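Local coordinates for protein S12 family peptidase (Streptomyces sp. 82F2, PDB 3WWX) that probably hydrolyses amide bonds with preference for D-configured substrates, as a D-stereospecific amidohydrolase of the serine peptidase and beta-lactamase clan, at residues E79-G84 and I170-G175; I108-E113 and Y158-F163. All coordinates share one frame; numbering follows the deposited sequence.

Contact 1 of 2, residues E79-G84 and I170-G175; sequences EKWLPG and IEKVTG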
ATOM      1  N   GLU A  79       9.200   9.273  19.659  1.00 15.07           N
ATOM      2  CA  GLU A  79       8.798   9.791  20.974  1.00 16.37           C
ATOM      3  C   GLU A  79       8.540  11.303  20.977  1.00 16.62           C
ATOM      4  O   GLU A  79       7.672  11.793  21.706  1.00 19.00           O
ATOM      5  CB  GLU A  79       9.866   9.434  22.011  1.00 19.52           C
ATOM      6  CG  GLU A  79       9.499   9.810  23.455  1.00 19.60           C
ATOM      7  CD  GLU A  79       8.501   8.863  24.090  1.00 21.00           C
ATOM      8  OE1 GLU A  79       7.843   9.283  25.062  1.00 29.84           O
ATOM      9  OE2 GLU A  79       8.400   7.695  23.642  1.00 25.05           O
ATOM     10  N   LYS A  80       9.295  12.036  20.159  1.00 16.25           N
ATOM     11  CA  LYS A  80       9.111  13.484  20.057  1.00 17.04           C
ATOM     12  C   LYS A  80       7.691  13.844  19.659  1.00 16.28           C
ATOM     13  O   LYS A  80       7.088  14.776  20.186  1.00 20.65           O
ATOM     14  CB  LYS A  80      10.099  14.071  19.054  1.00 19.00           C
ATOM     15  CG  LYS A  80      10.031  15.572  18.888  1.00 20.38           C
ATOM     16  CD  LYS A  80      11.200  16.063  18.051  1.00 22.97           C
ATOM     17  CE  LYS A  80      11.267  17.583  17.992  1.00 32.10           C
ATOM     18  NZ  LYS A  80      10.133  18.142  17.244  1.00 34.88           N
ATOM     19  N   TRP A  81       7.147  13.069  18.716  1.00 16.89           N
ATOM     20  CA  TRP A  81       5.849  13.352  18.144  1.00 17.70           C
ATOM     21  C   TRP A  81       4.715  12.590  18.808  1.00 15.87           C
ATOM     22  O   TRP A  81       3.595  13.086  18.842  1.00 17.90           O
ATOM     23  CB  TRP A  81       5.896  13.060  16.638  1.00 17.16           C
ATOM     24  CG  TRP A  81       6.793  14.026  15.980  1.00 16.79           C
ATOM     25  CD1 TRP A  81       8.092  13.844  15.625  1.00 19.01           C
ATOM     26  CD2 TRP A  81       6.472  15.374  15.681  1.00 15.38           C
ATOM     27  NE1 TRP A  81       8.606  15.013  15.098  1.00 19.88           N
ATOM     28  CE2 TRP A  81       7.621  15.963  15.112  1.00 17.92           C
ATOM     29  CE3 TRP A  81       5.316  16.140  15.819  1.00 18.00           C
ATOM     30  CZ2 TRP A  81       7.647  17.292  14.699  1.00 20.05           C
ATOM     31  CZ3 TRP A  81       5.344  17.472  15.401  1.00 19.39           C
ATOM     32  CH2 TRP A  81       6.500  18.024  14.844  1.00 21.86           C
ATOM     33  N   LEU A  82       5.014  11.390  19.312  1.00 16.11           N
ATOM     34  CA  LEU A  82       4.025  10.527  19.950  1.00 15.67           C
ATOM     35  C   LEU A  82       4.510  10.081  21.333  1.00 15.89           C
ATOM     36  O   LEU A  82       4.789   8.908  21.568  1.00 16.19           O
ATOM     37  CB  LEU A  82       3.760   9.282  19.078  1.00 15.38           C
ATOM     38  CG  LEU A  82       3.331   9.526  17.632  1.00 17.71           C
ATOM     39  CD1 LEU A  82       3.184   8.201  16.929  1.00 16.38           C
ATOM     40  CD2 LEU A  82       2.035  10.316  17.551  1.00 17.70           C
ATOM     41  N   PRO A  83       4.606  11.027  22.271  1.00 20.19           N
ATOM     42  CA  PRO A  83       5.179  10.686  23.578  1.00 17.73           C
ATOM     43  C   PRO A  83       4.426   9.572  24.301  1.00 15.70           C
ATOM     44  O   PRO A  83       3.204   9.622  24.384  1.00 18.56           O
ATOM     45  CB  PRO A  83       5.105  12.004  24.364  1.00 22.81           C
ATOM     46  CG  PRO A  83       4.250  12.914  23.571  1.00 23.35           C
ATOM     47  CD  PRO A  83       4.250  12.448  22.149  1.00 20.84           C
ATOM     48  N   GLY A  84       5.181   8.585  24.782  1.00 16.65           N
ATOM     49  CA  GLY A  84       4.636   7.464  25.522  1.00 18.98           C
ATOM     50  C   GLY A  84       3.909   6.401  24.717  1.00 16.49           C
ATOM     51  O   GLY A  84       3.479   5.408  25.278  1.00 18.71           O
ATOM     52  N   ILE A 170       1.416  12.377  11.338  1.00 11.94           N
ATOM     53  CA  ILE A 170       0.820  13.366  10.435  1.00 11.79           C
ATOM     54  C   ILE A 170      -0.236  14.160  11.193  1.00 14.14           C
ATOM     55  O   ILE A 170      -0.283  15.392  11.093  1.00 13.17           O
ATOM     56  CB  ILE A 170       0.197  12.725   9.180  1.00 12.01           C
ATOM     57  CG1 ILE A 170       1.280  12.149   8.269  1.00 11.69           C
ATOM     58  CG2 ILE A 170      -0.634  13.755   8.401  1.00 11.83           C
ATOM     59  CD1 ILE A 170       0.715  11.229   7.139  1.00 12.64           C
ATOM     60  N   GLU A 171      -1.070  13.468  11.953  1.00 13.31           N
ATOM     61  CA  GLU A 171      -2.116  14.131  12.705  1.00 13.77           C
ATOM     62  C   GLU A 171      -1.506  15.103  13.733  1.00 15.53           C
ATOM     63  O   GLU A 171      -2.045  16.193  13.931  1.00 16.38           O
ATOM     64  CB  GLU A 171      -3.067  13.133  13.378  1.00 13.90           C
ATOM     65  CG  GLU A 171      -4.208  13.857  14.088  1.00 18.15           C
ATOM     66  CD  GLU A 171      -5.356  12.982  14.541  1.00 26.34           C
ATOM     67  OE1 GLU A 171      -6.021  13.386  15.518  1.00 40.09           O
ATOM     68  OE2 GLU A 171      -5.630  11.935  13.928  1.00 19.95           O
ATOM     69  N   LYS A 172      -0.404  14.724  14.374  1.00 14.55           N
ATOM     70  CA  LYS A 172       0.221  15.590  15.389  1.00 15.68           C
ATOM     71  C   LYS A 172       0.814  16.827  14.723  1.00 17.36           C
ATOM     72  O   LYS A 172       0.651  17.945  15.217  1.00 18.67           O
ATOM     73  CB  LYS A 172       1.304  14.838  16.147  1.00 17.33           C
ATOM     74  CG  LYS A 172       1.921  15.597  17.325  1.00 26.87           C
ATOM     75  CD  LYS A 172       0.897  15.960  18.409  1.00 33.43           C
ATOM     76  CE  LYS A 172       0.120  14.759  18.965  1.00 36.84           C
ATOM     77  NZ  LYS A 172       0.908  13.907  19.910  1.00 36.49           N
ATOM     78  N   VAL A 173       1.493  16.642  13.594  1.00 16.13           N
ATOM     79  CA  VAL A 173       2.094  17.766  12.875  1.00 16.24           C
ATOM     80  C   VAL A 173       1.042  18.743  12.351  1.00 17.76           C
ATOM     81  O   VAL A 173       1.214  19.966  12.465  1.00 19.47           O
ATOM     82  CB  VAL A 173       2.994  17.288  11.703  1.00 14.99           C
ATOM     83  CG1 VAL A 173       3.505  18.462  10.872  1.00 16.97           C
ATOM     84  CG2 VAL A 173       4.160  16.464  12.215  1.00 15.49           C
ATOM     85  N   THR A 174      -0.036  18.222  11.768  1.00 16.49           N
ATOM     86  CA  THR A 174      -1.011  19.040  11.057  1.00 16.11           C
ATOM     87  C   THR A 174      -2.200  19.485  11.914  1.00 18.36           C
ATOM     88  O   THR A 174      -2.901  20.428  11.538  1.00 19.42           O
ATOM     89  CB  THR A 174      -1.596  18.301   9.829  1.00 18.18           C
ATOM     90  OG1 THR A 174      -2.334  17.148  10.269  1.00 15.17           O
ATOM     91  CG2 THR A 174      -0.505  17.903   8.855  1.00 17.68           C
ATOM     92  N   GLY A 175      -2.444  18.804  13.033  1.00 15.20           N
ATOM     93  CA  GLY A 175      -3.634  19.055  13.840  1.00 17.61           C
ATOM     94  C   GLY A 175      -4.942  18.563  13.250  1.00 20.14           C
ATOM     95  O   GLY A 175      -6.013  18.888  13.759  1.00 23.93           O
TER
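Trp81 and Lys172 mark the closest backbone approach, with their CA atoms 6.7 Å apart, where a short, weakly bonded helical turn lies beside the last turn of helix 160-174. This is surface packing in the helical part of a beta-lactamase-type fold. The Lys172 side chain starts with CG anti to the backbone N (chi1 -174°), then bends at each of its next three torsions. The bent chain passes beside the Trp81 carbonyl, and Lys172 NZ donates to Trp81 O at 3.0 Å. NZ lies in the carbonyl plane, with a C=O...N angle of 160°. Pro83 CD also approaches this amine, 4.3 Å from Lys172 NZ. On its way, Lys172 CG meets the edge of the indole near the ring plane, 3.8 Å from Trp81 CE3. Val173 comes over one face instead. Val173 CG2 makes a CH-pi contact with the six-membered ring of Trp81, 3.8 Å from the centroid and 23° off the normal. Lys80 CG lies over the opposite face, toward the rim. The indole NE1 is hydrogen-bonded to Asp76, which helps fix the ring. At the tightest apolar point, Val173 CG2 is 3.5 Å from Trp81 CZ3.

Contact 2 of 2, residues I108-E113 and Y158-F163; sequences IYSYTE and YSNTNF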
ATOM      1  N   ILE A 108       9.259  -2.631  14.785  1.00 10.51           N
ATOM      2  CA  ILE A 108       8.014  -2.624  15.556  1.00 10.44           C
ATOM      3  C   ILE A 108       7.081  -3.766  15.115  1.00  9.65           C
ATOM      4  O   ILE A 108       6.804  -3.973  13.944  1.00 10.96           O
ATOM      5  CB  ILE A 108       7.292  -1.263  15.421  1.00 10.99           C
ATOM      6  CG1 ILE A 108       8.156  -0.114  15.967  1.00 10.54           C
ATOM      7  CG2 ILE A 108       5.925  -1.318  16.076  1.00 11.73           C
ATOM      8  CD1 ILE A 108       7.576   1.247  15.742  1.00 12.11           C
ATOM      9  N   TYR A 109       6.600  -4.527  16.084  1.00 10.11           N
ATOM     10  CA  TYR A 109       5.675  -5.621  15.870  1.00  9.66           C
ATOM     11  C   TYR A 109       4.494  -5.158  15.031  1.00  9.02           C
ATOM     12  O   TYR A 109       3.887  -4.133  15.331  1.00  9.83           O
ATOM     13  CB  TYR A 109       5.185  -6.121  17.235  1.00 10.78           C
ATOM     14  CG  TYR A 109       4.331  -7.350  17.195  1.00  8.84           C
ATOM     15  CD1 TYR A 109       3.001  -7.298  16.810  1.00 10.73           C
ATOM     16  CD2 TYR A 109       4.854  -8.592  17.577  1.00 13.44           C
ATOM     17  CE1 TYR A 109       2.222  -8.445  16.765  1.00 10.78           C
ATOM     18  CE2 TYR A 109       4.071  -9.738  17.541  1.00 16.33           C
ATOM     19  CZ  TYR A 109       2.760  -9.649  17.116  1.00 14.03           C
ATOM     20  OH  TYR A 109       1.953 -10.773  17.092  1.00 14.34           O
ATOM     21  N   SER A 110       4.191  -5.951  14.020  1.00  9.82           N
ATOM     22  CA  SER A 110       3.074  -5.686  13.109  1.00  9.48           C
ATOM     23  C   SER A 110       1.748  -6.184  13.702  1.00  8.80           C
ATOM     24  O   SER A 110       1.559  -7.385  13.909  1.00 10.08           O
ATOM     25  CB  SER A 110       3.335  -6.365  11.776  1.00 10.53           C
ATOM     26  OG  SER A 110       2.366  -5.937  10.841  1.00 10.66           O
ATOM     27  N   TYR A 111       0.826  -5.260  13.979  1.00  9.71           N
ATOM     28  CA  TYR A 111      -0.387  -5.605  14.728  1.00  9.13           C
ATOM     29  C   TYR A 111      -1.225  -6.634  13.981  1.00  9.74           C
ATOM     30  O   TYR A 111      -2.010  -7.355  14.594  1.00 10.01           O
ATOM     31  CB  TYR A 111      -1.246  -4.370  15.044  1.00 10.37           C
ATOM     32  CG  TYR A 111      -1.832  -3.716  13.803  1.00 10.87           C
ATOM     33  CD1 TYR A 111      -1.134  -2.721  13.138  1.00  9.94           C
ATOM     34  CD2 TYR A 111      -3.067  -4.090  13.296  1.00 10.61           C
ATOM     35  CE1 TYR A 111      -1.644  -2.113  11.996  1.00 10.75           C
ATOM     36  CE2 TYR A 111      -3.580  -3.480  12.138  1.00  9.47           C
ATOM     37  CZ  TYR A 111      -2.859  -2.502  11.521  1.00 10.20           C
ATOM     38  OH  TYR A 111      -3.338  -1.875  10.383  1.00 10.17           O
ATOM     39  N   THR A 112      -1.091  -6.692  12.663  1.00  9.82           N
ATOM     40  CA  THR A 112      -1.903  -7.614  11.879  1.00 10.35           C
ATOM     41  C   THR A 112      -1.492  -9.065  12.092  1.00 11.84           C
ATOM     42  O   THR A 112      -2.216  -9.969  11.692  1.00 13.68           O
ATOM     43  CB  THR A 112      -1.813  -7.281  10.369  1.00 10.73           C
ATOM     44  OG1 THR A 112      -0.445  -7.178   9.972  1.00 12.25           O
ATOM     45  CG2 THR A 112      -2.504  -5.957  10.080  1.00 11.50           C
ATOM     46  N   GLU A 113      -0.343  -9.275  12.731  1.00 10.98           N
ATOM     47  CA  GLU A 113       0.130 -10.614  13.079  1.00 11.57           C
ATOM     48  C   GLU A 113      -0.273 -11.058  14.479  1.00 11.24           C
ATOM     49  O   GLU A 113      -0.066 -12.216  14.843  1.00 13.98           O
ATOM     50  CB  GLU A 113       1.641 -10.670  12.936  1.00 12.18           C
ATOM     51  CG  GLU A 113       2.145 -10.349  11.538  1.00 16.38           C
ATOM     52  CD  GLU A 113       1.533 -11.243  10.476  1.00 24.82           C
ATOM     53  OE1 GLU A 113       1.532 -12.475  10.660  1.00 29.01           O
ATOM     54  OE2 GLU A 113       1.042 -10.701   9.464  1.00 39.11           O
ATOM     55  N   TYR A 158       8.477  -5.948   7.216  1.00 10.93           N
ATOM     56  CA  TYR A 158       7.289  -5.193   6.873  1.00 11.94           C
ATOM     57  C   TYR A 158       6.314  -5.216   8.029  1.00 11.83           C
ATOM     58  O   TYR A 158       5.897  -6.295   8.465  1.00 12.75           O
ATOM     59  CB  TYR A 158       6.653  -5.819   5.649  1.00 13.20           C
ATOM     60  CG  TYR A 158       5.606  -4.981   4.987  1.00 10.44           C
ATOM     61  CD1 TYR A 158       4.303  -4.999   5.435  1.00 11.23           C
ATOM     62  CD2 TYR A 158       5.918  -4.194   3.896  1.00 11.53           C
ATOM     63  CE1 TYR A 158       3.321  -4.242   4.798  1.00 11.69           C
ATOM     64  CE2 TYR A 158       4.948  -3.445   3.254  1.00 11.74           C
ATOM     65  CZ  TYR A 158       3.660  -3.483   3.703  1.00 11.23           C
ATOM     66  OH  TYR A 158       2.676  -2.764   3.083  1.00 11.07           O
ATOM     67  N   SER A 159       5.927  -4.034   8.506  1.00  9.79           N
ATOM     68  CA  SER A 159       5.024  -3.935   9.650  1.00  8.38           C
ATOM     69  C   SER A 159       3.972  -2.858   9.443  1.00  9.00           C
ATOM     70  O   SER A 159       4.291  -1.693   9.181  1.00 10.03           O
ATOM     71  CB  SER A 159       5.809  -3.618  10.926  1.00 11.14           C
ATOM     72  OG  SER A 159       4.905  -3.352  11.981  1.00 11.40           O
ATOM     73  N   ASN A 160       2.717  -3.265   9.541  1.00  8.53           N
ATOM     74  CA  ASN A 160       1.626  -2.331   9.318  1.00  8.54           C
ATOM     75  C   ASN A 160       1.561  -1.298  10.432  1.00  9.04           C
ATOM     76  O   ASN A 160       1.095  -0.178  10.211  1.00  9.16           O
ATOM     77  CB  ASN A 160       0.331  -3.119   9.163  1.00  8.78           C
ATOM     78  CG  ASN A 160       0.301  -3.879   7.865  1.00 10.22           C
ATOM     79  OD1 ASN A 160       0.500  -3.287   6.807  1.00 10.77           O
ATOM     80  ND2 ASN A 160       0.170  -5.186   7.931  1.00 13.00           N
ATOM     81  N   THR A 161       2.042  -1.647  11.627  1.00  8.48           N
ATOM     82  CA  THR A 161       2.042  -0.696  12.738  1.00  8.61           C
ATOM     83  C   THR A 161       2.867   0.526  12.385  1.00  8.92           C
ATOM     84  O   THR A 161       2.554   1.642  12.808  1.00  8.98           O
ATOM     85  CB  THR A 161       2.627  -1.324  14.006  1.00  8.88           C
ATOM     86  OG1 THR A 161       2.083  -2.640  14.153  1.00 10.07           O
ATOM     87  CG2 THR A 161       2.257  -0.488  15.230  1.00 10.56           C
ATOM     88  N   ASN A 162       3.901   0.339  11.585  1.00  9.45           N
ATOM     89  CA  ASN A 162       4.751   1.462  11.213  1.00  9.87           C
ATOM     90  C   ASN A 162       3.969   2.565  10.550  1.00  9.98           C
ATOM     91  O   ASN A 162       4.232   3.737  10.826  1.00 10.12           O
ATOM     92  CB  ASN A 162       5.860   1.016  10.285  1.00  9.41           C
ATOM     93  CG  ASN A 162       6.965   0.299  11.020  1.00 10.78           C
ATOM     94  OD1 ASN A 162       7.253   0.624  12.173  1.00 11.34           O
ATOM     95  ND2 ASN A 162       7.597  -0.655  10.368  1.00 10.39           N
ATOM     96  N   PHE A 163       3.009   2.212   9.695  1.00  9.59           N
ATOM     97  CA  PHE A 163       2.262   3.234   8.964  1.00  9.71           C
ATOM     98  C   PHE A 163       1.036   3.733   9.698  1.00 10.06           C
ATOM     99  O   PHE A 163       0.627   4.865   9.472  1.00  9.82           O
ATOM    100  CB  PHE A 163       1.990   2.803   7.530  1.00 10.08           C
ATOM    101  CG  PHE A 163       3.181   3.054   6.637  1.00  8.70           C
ATOM    102  CD1 PHE A 163       4.319   2.261   6.741  1.00  9.35           C
ATOM    103  CD2 PHE A 163       3.186   4.096   5.734  1.00 10.60           C
ATOM    104  CE1 PHE A 163       5.439   2.512   5.982  1.00  9.97           C
ATOM    105  CE2 PHE A 163       4.313   4.342   4.957  1.00 10.70           C
ATOM    106  CZ  PHE A 163       5.437   3.546   5.077  1.00 10.63           C
TER
HETATM  107  O   HOH W   1       2.860  -7.787   8.884  1.00 22.32           O
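Ser159, Asn160 and Thr161 all turn their side chains to the loop 108-113 and hold it at the start of helix 160-174. Tyr158, Ser159 and Asn160 form the Tyr-X-Asn motif of the beta-lactamase-type serine hydrolases. As in that family, the motif borders the probable active site: both Tyr158 OH and Asn160 OD1 are hydrogen-bonded to Lys56. Ser159 is the N-cap residue. Ser159 OG donates to Ile108 O at 2.8 Å, from above the carbonyl plane, and takes a weak capping bond from Thr161 N. Thr161 OG1 makes two hydrogen bonds to the loop, one as donor and one as acceptor. Thr161 OG1 donates to a lone pair of Tyr109 O at 2.6 Å, in the carbonyl plane, and accepts from Tyr111 N at 2.9 Å. This OG1 is also at the edge of the Tyr111 ring, near CD1. Next to it, Tyr111 CE1 touches Asn160 CB. The Tyr111 ring and the Asn160 amide are turned 61° apart, and the tyrosine hydroxyl is bonded to Ile233 O. The Asn160 amide reaches across to Thr112, with the two side chains at about a right angle. Thr112 OG1 lies in the amide plane, 2.9 Å from Asn160 ND2. Ser110 OG, placed anti to its backbone N (chi1 -171°), accepts from Asn160 N at 3.0 Å. It is also hydrogen-bonded to Thr112 OG1, where either hydroxyl could be the donor. A water also binds Ser110 OG. Ile108 and Thr161 cross at about a right angle, with Ile108 CG2 and Thr161 CG2 3.9 Å apart. Asn162 OD1, hydrogen-bonded to Ser106 OG, lies against the Ile108 side chain, 3.6 Å from Ile108 CD1.

Both contacts use helix 160-174. Contact 2 holds its N-terminal end and contact 1 its C-terminal end. Their centres are 18 Å apart, and their nearest atoms are about 7 Å apart without touching. Along the chain the order is 79-84, 108-113, 158-163, 170-175, which nests contact 2 inside the loop closed by contact 1. The residues between the paired segments contain helices but no strands, and so belong to the helical part of the fold rather than the large antiparallel sheet. Contact 1 is at the surface. Contact 2 is buried, and its Thr112 side chain is about 8 Å from the bound octane 1,8-diamine. Helix 160-174 thus joins a buried contact, whose loop passes near the ligand, to a contact at the surface.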